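Local coordinates for phycocyanobilin lyase subunit alpha (Nostoc sp. PCC 7120, PDB 5N3U), which forms with its partner subunit beta a lyase that is probably required to attach the phycocyanobilin chromophore to the phycocyanin alpha chain CpcA, at residues L218-L224 with G246-Q251; L208-R212 with K234-F239. All coordinates share one frame. Residue numbers count along the deposited sequence, not the author numbering.

Contact 1: residues L218-L224 with G246-Q251; sequences LGAIGYL and GLLEHQ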
loop_
_atom_site.group_PDB
_atom_site.type_symbol
_atom_site.label_atom_id
_atom_site.label_comp_id
_atom_site.label_asym_id
_atom_site.label_seq_id
_atom_site.Cartn_x
_atom_site.Cartn_y
_atom_site.Cartn_z
ATOM N N LEU A 218 -15.149 -20.129 -2.049
ATOM C CA LEU A 218 -16.482 -20.122 -1.447
ATOM C C LEU A 218 -17.318 -19.008 -1.967
ATOM O O LEU A 218 -18.507 -19.203 -2.288
ATOM C CB LEU A 218 -16.411 -20.057 0.052
ATOM C CG LEU A 218 -15.951 -21.354 0.658
ATOM C CD1 LEU A 218 -15.406 -21.156 2.050
ATOM C CD2 LEU A 218 -17.104 -22.331 0.637
ATOM N N GLY A 219 -16.691 -17.847 -2.169
ATOM C CA GLY A 219 -17.349 -16.779 -2.932
ATOM C C GLY A 219 -17.757 -17.095 -4.337
ATOM O O GLY A 219 -18.903 -16.887 -4.716
ATOM N N ALA A 220 -16.851 -17.705 -5.086
ATOM C CA ALA A 220 -17.117 -18.114 -6.476
ATOM C C ALA A 220 -18.234 -19.115 -6.616
ATOM O O ALA A 220 -18.988 -19.097 -7.561
ATOM C CB ALA A 220 -15.850 -18.719 -7.070
ATOM N N ILE A 221 -18.388 -19.986 -5.660
ATOM C CA ILE A 221 -19.419 -20.976 -5.780
ATOM C C ILE A 221 -20.691 -20.562 -5.076
ATOM O O ILE A 221 -21.716 -21.155 -5.311
ATOM C CB ILE A 221 -18.901 -22.339 -5.297
ATOM C CG1 ILE A 221 -18.684 -22.319 -3.806
ATOM C CG2 ILE A 221 -17.627 -22.671 -6.068
ATOM C CD1 ILE A 221 -18.153 -23.585 -3.197
ATOM N N GLY A 222 -20.604 -19.584 -4.172
ATOM C CA GLY A 222 -21.777 -19.028 -3.501
ATOM C C GLY A 222 -22.366 -19.969 -2.462
ATOM O O GLY A 222 -23.572 -19.960 -2.296
ATOM N N TYR A 223 -21.537 -20.734 -1.750
ATOM C CA TYR A 223 -22.001 -21.766 -0.805
ATOM C C TYR A 223 -22.488 -21.176 0.503
ATOM O O TYR A 223 -21.703 -20.922 1.428
ATOM C CB TYR A 223 -20.872 -22.770 -0.519
ATOM C CG TYR A 223 -21.204 -23.969 0.382
ATOM C CD1 TYR A 223 -22.277 -24.835 0.098
ATOM C CD2 TYR A 223 -20.393 -24.275 1.474
ATOM C CE1 TYR A 223 -22.560 -25.937 0.924
ATOM C CE2 TYR A 223 -20.626 -25.389 2.260
ATOM C CZ TYR A 223 -21.729 -26.194 1.993
ATOM O OH TYR A 223 -21.938 -27.249 2.823
ATOM N N LEU A 224 -23.806 -21.030 0.594
ATOM C CA LEU A 224 -24.460 -20.307 1.721
ATOM C C LEU A 224 -24.131 -20.784 3.116
ATOM O O LEU A 224 -23.854 -19.986 3.997
ATOM C CB LEU A 224 -25.973 -20.293 1.546
ATOM C CG LEU A 224 -26.794 -19.468 2.549
ATOM C CD1 LEU A 224 -26.505 -17.972 2.361
ATOM C CD2 LEU A 224 -28.280 -19.720 2.314
ATOM N N GLY A 246 -20.037 -13.126 -2.788
ATOM C CA GLY A 246 -20.427 -14.199 -3.732
ATOM C C GLY A 246 -21.609 -14.972 -3.164
ATOM O O GLY A 246 -22.546 -15.333 -3.843
ATOM N N LEU A 247 -21.616 -15.174 -1.891
ATOM C CA LEU A 247 -22.781 -15.799 -1.274
ATOM C C LEU A 247 -24.055 -14.958 -1.476
ATOM O O LEU A 247 -25.122 -15.466 -1.846
ATOM C CB LEU A 247 -22.516 -16.037 0.190
ATOM C CG LEU A 247 -22.008 -17.384 0.579
ATOM C CD1 LEU A 247 -20.618 -17.661 0.053
ATOM C CD2 LEU A 247 -21.959 -17.524 2.086
ATOM N N LEU A 248 -23.912 -13.658 -1.333
ATOM C CA LEU A 248 -24.995 -12.743 -1.457
ATOM C C LEU A 248 -25.523 -12.743 -2.841
ATOM O O LEU A 248 -26.726 -12.819 -3.076
ATOM C CB LEU A 248 -24.512 -11.304 -1.049
ATOM C CG LEU A 248 -25.550 -10.194 -1.184
ATOM C CD1 LEU A 248 -26.825 -10.623 -0.462
ATOM C CD2 LEU A 248 -25.004 -8.897 -0.584
ATOM N N GLU A 249 -24.650 -12.703 -3.792
ATOM C CA GLU A 249 -25.081 -12.739 -5.159
ATOM C C GLU A 249 -25.852 -14.009 -5.560
ATOM O O GLU A 249 -26.765 -13.936 -6.374
ATOM C CB GLU A 249 -23.906 -12.580 -6.071
ATOM C CG GLU A 249 -23.313 -11.196 -6.046
ATOM C CD GLU A 249 -21.956 -11.209 -6.711
ATOM O OE1 GLU A 249 -21.181 -12.189 -6.499
ATOM O OE2 GLU A 249 -21.656 -10.251 -7.450
ATOM N N HIS A 250 -25.514 -15.139 -4.972
ATOM C CA HIS A 250 -26.275 -16.392 -5.210
ATOM C C HIS A 250 -27.692 -16.337 -4.598
ATOM O O HIS A 250 -28.624 -16.823 -5.181
ATOM C CB HIS A 250 -25.477 -17.565 -4.599
ATOM C CG HIS A 250 -26.075 -18.928 -4.829
ATOM N ND1 HIS A 250 -26.355 -19.805 -3.794
ATOM C CD2 HIS A 250 -26.380 -19.591 -5.971
ATOM C CE1 HIS A 250 -26.819 -20.941 -4.289
ATOM N NE2 HIS A 250 -26.854 -20.834 -5.606
ATOM N N GLN A 251 -27.830 -15.722 -3.428
ATOM C CA GLN A 251 -29.110 -15.515 -2.786
ATOM C C GLN A 251 -29.956 -14.410 -3.377
ATOM O O GLN A 251 -31.038 -14.156 -2.847
ATOM C CB GLN A 251 -28.929 -15.179 -1.307
ATOM C CG GLN A 251 -28.256 -16.236 -0.469
ATOM C CD GLN A 251 -28.884 -17.596 -0.683
ATOM O OE1 GLN A 251 -28.209 -18.576 -1.043
ATOM N NE2 GLN A 251 -30.196 -17.643 -0.546
#

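Contact 2: residues L208-R212 with K234-F239; sequences LNLRR and KAENSF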
loop_
_atom_site.group_PDB
_atom_site.type_symbol
_atom_site.label_atom_id
_atom_site.label_comp_id
_atom_site.label_asym_id
_atom_site.label_seq_id
_atom_site.Cartn_x
_atom_site.Cartn_y
_atom_site.Cartn_z
ATOM N N LEU A 208 -2.570 -19.876 6.235
ATOM C CA LEU A 208 -3.157 -18.621 5.798
ATOM C C LEU A 208 -3.445 -18.462 4.329
ATOM O O LEU A 208 -4.548 -18.137 3.973
ATOM C CB LEU A 208 -2.353 -17.422 6.295
ATOM C CG LEU A 208 -2.874 -16.030 5.919
ATOM C CD1 LEU A 208 -4.284 -15.797 6.412
ATOM C CD2 LEU A 208 -1.973 -14.905 6.373
ATOM N N ASN A 209 -2.460 -18.710 3.465
ATOM C CA ASN A 209 -2.662 -18.609 2.015
ATOM C C ASN A 209 -3.771 -19.494 1.523
ATOM O O ASN A 209 -4.436 -19.189 0.582
ATOM C CB ASN A 209 -1.466 -19.107 1.212
ATOM C CG ASN A 209 -0.176 -18.572 1.696
ATOM O OD1 ASN A 209 0.147 -17.424 1.456
ATOM N ND2 ASN A 209 0.584 -19.400 2.370
ATOM N N LEU A 210 -3.928 -20.612 2.172
ATOM C CA LEU A 210 -4.907 -21.613 1.791
ATOM C C LEU A 210 -6.269 -21.094 2.218
ATOM O O LEU A 210 -7.211 -21.211 1.505
ATOM C CB LEU A 210 -4.625 -22.948 2.450
ATOM C CG LEU A 210 -4.149 -23.993 1.456
ATOM C CD1 LEU A 210 -3.893 -25.339 2.083
ATOM C CD2 LEU A 210 -5.160 -24.116 0.353
ATOM N N ARG A 211 -6.340 -20.526 3.408
ATOM C CA ARG A 211 -7.568 -19.865 3.864
ATOM C C ARG A 211 -8.033 -18.803 2.867
ATOM O O ARG A 211 -9.225 -18.717 2.492
ATOM C CB ARG A 211 -7.336 -19.299 5.267
ATOM C CG ARG A 211 -7.005 -20.333 6.300
ATOM C CD ARG A 211 -7.310 -19.969 7.753
ATOM N NE ARG A 211 -6.414 -18.956 8.252
ATOM C CZ ARG A 211 -5.223 -19.124 8.810
ATOM N NH1 ARG A 211 -4.718 -20.306 9.062
ATOM N NH2 ARG A 211 -4.528 -18.042 9.144
ATOM N N ARG A 212 -7.098 -18.050 2.297
ATOM C CA ARG A 212 -7.458 -17.023 1.349
ATOM C C ARG A 212 -8.017 -17.592 0.105
ATOM O O ARG A 212 -9.000 -17.120 -0.450
ATOM C CB ARG A 212 -6.263 -16.079 1.024
ATOM C CG ARG A 212 -5.717 -15.322 2.224
ATOM C CD ARG A 212 -4.449 -14.626 1.744
ATOM N NE ARG A 212 -3.911 -13.684 2.693
ATOM C CZ ARG A 212 -2.636 -13.260 2.696
ATOM N NH1 ARG A 212 -1.748 -13.757 1.854
ATOM N NH2 ARG A 212 -2.253 -12.356 3.541
ATOM N N LYS A 234 -9.781 -16.875 10.080
ATOM C CA LYS A 234 -8.563 -16.139 10.365
ATOM C C LYS A 234 -7.994 -15.678 9.048
ATOM O O LYS A 234 -7.092 -16.268 8.530
ATOM C CB LYS A 234 -7.519 -16.976 11.126
ATOM C CG LYS A 234 -7.884 -17.415 12.562
ATOM C CD LYS A 234 -8.561 -16.326 13.402
ATOM C CE LYS A 234 -10.095 -16.394 13.214
ATOM N NZ LYS A 234 -10.965 -15.204 13.495
ATOM N N ALA A 235 -8.543 -14.605 8.509
ATOM C CA ALA A 235 -7.983 -13.972 7.301
ATOM C C ALA A 235 -8.395 -12.538 7.247
ATOM O O ALA A 235 -9.254 -12.118 8.023
ATOM C CB ALA A 235 -8.532 -14.659 6.078
ATOM N N GLU A 236 -7.876 -11.812 6.286
ATOM C CA GLU A 236 -8.166 -10.388 6.225
ATOM C C GLU A 236 -9.624 -10.169 5.808
ATOM O O GLU A 236 -10.172 -10.921 5.016
ATOM C CB GLU A 236 -7.277 -9.709 5.181
ATOM C CG GLU A 236 -5.783 -9.819 5.414
ATOM C CD GLU A 236 -5.157 -11.248 5.210
ATOM O OE1 GLU A 236 -5.731 -12.173 4.586
ATOM O OE2 GLU A 236 -4.046 -11.450 5.715
ATOM N N ASN A 237 -10.240 -9.081 6.263
ATOM C CA ASN A 237 -11.622 -8.769 5.893
ATOM C C ASN A 237 -11.883 -8.651 4.473
ATOM O O ASN A 237 -12.944 -9.008 4.008
ATOM C CB ASN A 237 -12.049 -7.483 6.610
ATOM C CG ASN A 237 -12.166 -7.687 8.093
ATOM O OD1 ASN A 237 -12.271 -8.800 8.564
ATOM N ND2 ASN A 237 -12.168 -6.611 8.823
ATOM N N SER A 238 -10.924 -8.103 3.718
ATOM C CA SER A 238 -11.084 -8.061 2.318
ATOM C C SER A 238 -11.466 -9.362 1.667
ATOM O O SER A 238 -12.286 -9.390 0.762
ATOM C CB SER A 238 -9.809 -7.522 1.656
ATOM O OG SER A 238 -9.805 -6.124 1.818
ATOM N N PHE A 239 -10.794 -10.426 2.028
ATOM C CA PHE A 239 -11.149 -11.743 1.472
ATOM C C PHE A 239 -12.511 -12.219 2.022
ATOM O O PHE A 239 -13.294 -12.834 1.308
ATOM C CB PHE A 239 -10.115 -12.750 1.865
ATOM C CG PHE A 239 -8.830 -12.532 1.179
ATOM C CD1 PHE A 239 -8.690 -12.920 -0.156
ATOM C CD2 PHE A 239 -7.772 -11.890 1.846
ATOM C CE1 PHE A 239 -7.444 -12.679 -0.842
ATOM C CE2 PHE A 239 -6.546 -11.646 1.187
ATOM C CZ PHE A 239 -6.405 -12.014 -0.161
#

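Contact 1: residues L218-L224 with G246-Q251
Neighbouring helices of an all-helical, HEAT-like repeat array meet here at their C-terminal ends, and glycine lets their backbones touch. Helix 208-221 ends at Gly222, which takes a positive phi of 73° and turns the chain away; its N still bonds to Leu218 O at 2.8 Å. The backbones come very near at two points, the CA atoms of Gly219 and Gly246 at 4.1 Å and those of Gly222 and Leu247 at 4.0 Å. Gly246 CA also makes a CA-H...O contact with Gly219 O at 3.2 Å. A CB on Gly246 would sit 1.9 Å from Gly219 O. One on Gly222 would run into His250 CB, so neither position has room for a side chain.

The Leu247 methyls pack against the backbone of the bend, Leu247 CD1 3.5 Å from Leu218 O and Leu247 CD2 3.5 Å from Tyr223 O, while Ala227 and Ile230 of helix 227-232 also pack on this leucine. Leu224 lies against Gln251 and is covered further by helix 263-273. The CA-to-CB bond of Tyr223 is directed away, and its OH hydrogen-bonds to Glu197.

At the exposed border, the CA-to-CB bond of His250 is directed toward the bend, and His250 ND1 stands 3.2 Å from Gly222 O.

Contact 2: residues L208-R212 with K234-F239
Helix 208-221 begins with 208-212, and opposite it 234-236 runs as an extended lead into helix 237-250, with Glu236 at the N-cap position. The backbones stay apart: the nearest CA atoms, those of Arg212 and Phe239, are 6.4 Å from each other, so side chains bridge the gap. Arg211 NE donates to Lys234 O at 2.8 Å, and Arg211 NH1 bonds to Gly205 O, tying the loops that precede both helices. Arg212 meets Glu236 in a two-pronged salt bridge, NE to OE1 and NH2 to OE2, both at 3.0 Å; its NH1 pairs with Asp72 of a subunit beta chain. Arg212 CG lies over the face of the Phe239 ring, 4.0 Å from its centroid, a CH-pi contact. Leu208 CD1 closes the side near Ala235, 4.4 Å from Ala235 CB. Such packing of equivalent helix starts is consistent with the stacking of successive helical hairpins in a HEAT-like repeat array, with subunit beta lying against this edge.

Both contacts join helix 208-221 to helix 237-250, contact 2 at their N-terminal starts and contact 1 at their C-terminal ends, with centres 16 Å apart. The same pair of helices is thus held at each end by different chemistry. Contact 1 is close, with five of its nine touching residues buried; glycines allow the backbones to meet, and leucine methyls rest on carbonyl groups. Contact 2 has two of seven buried and relies on long charged side chains spanning a wider gap. Subunit beta reaches both, but at contact 2 it joins the arginine's charge network, whereas beside contact 1 it packs on Leu248 and Glu249, which do not touch 218-224, and makes a weak hydrogen bond to Glu249 O.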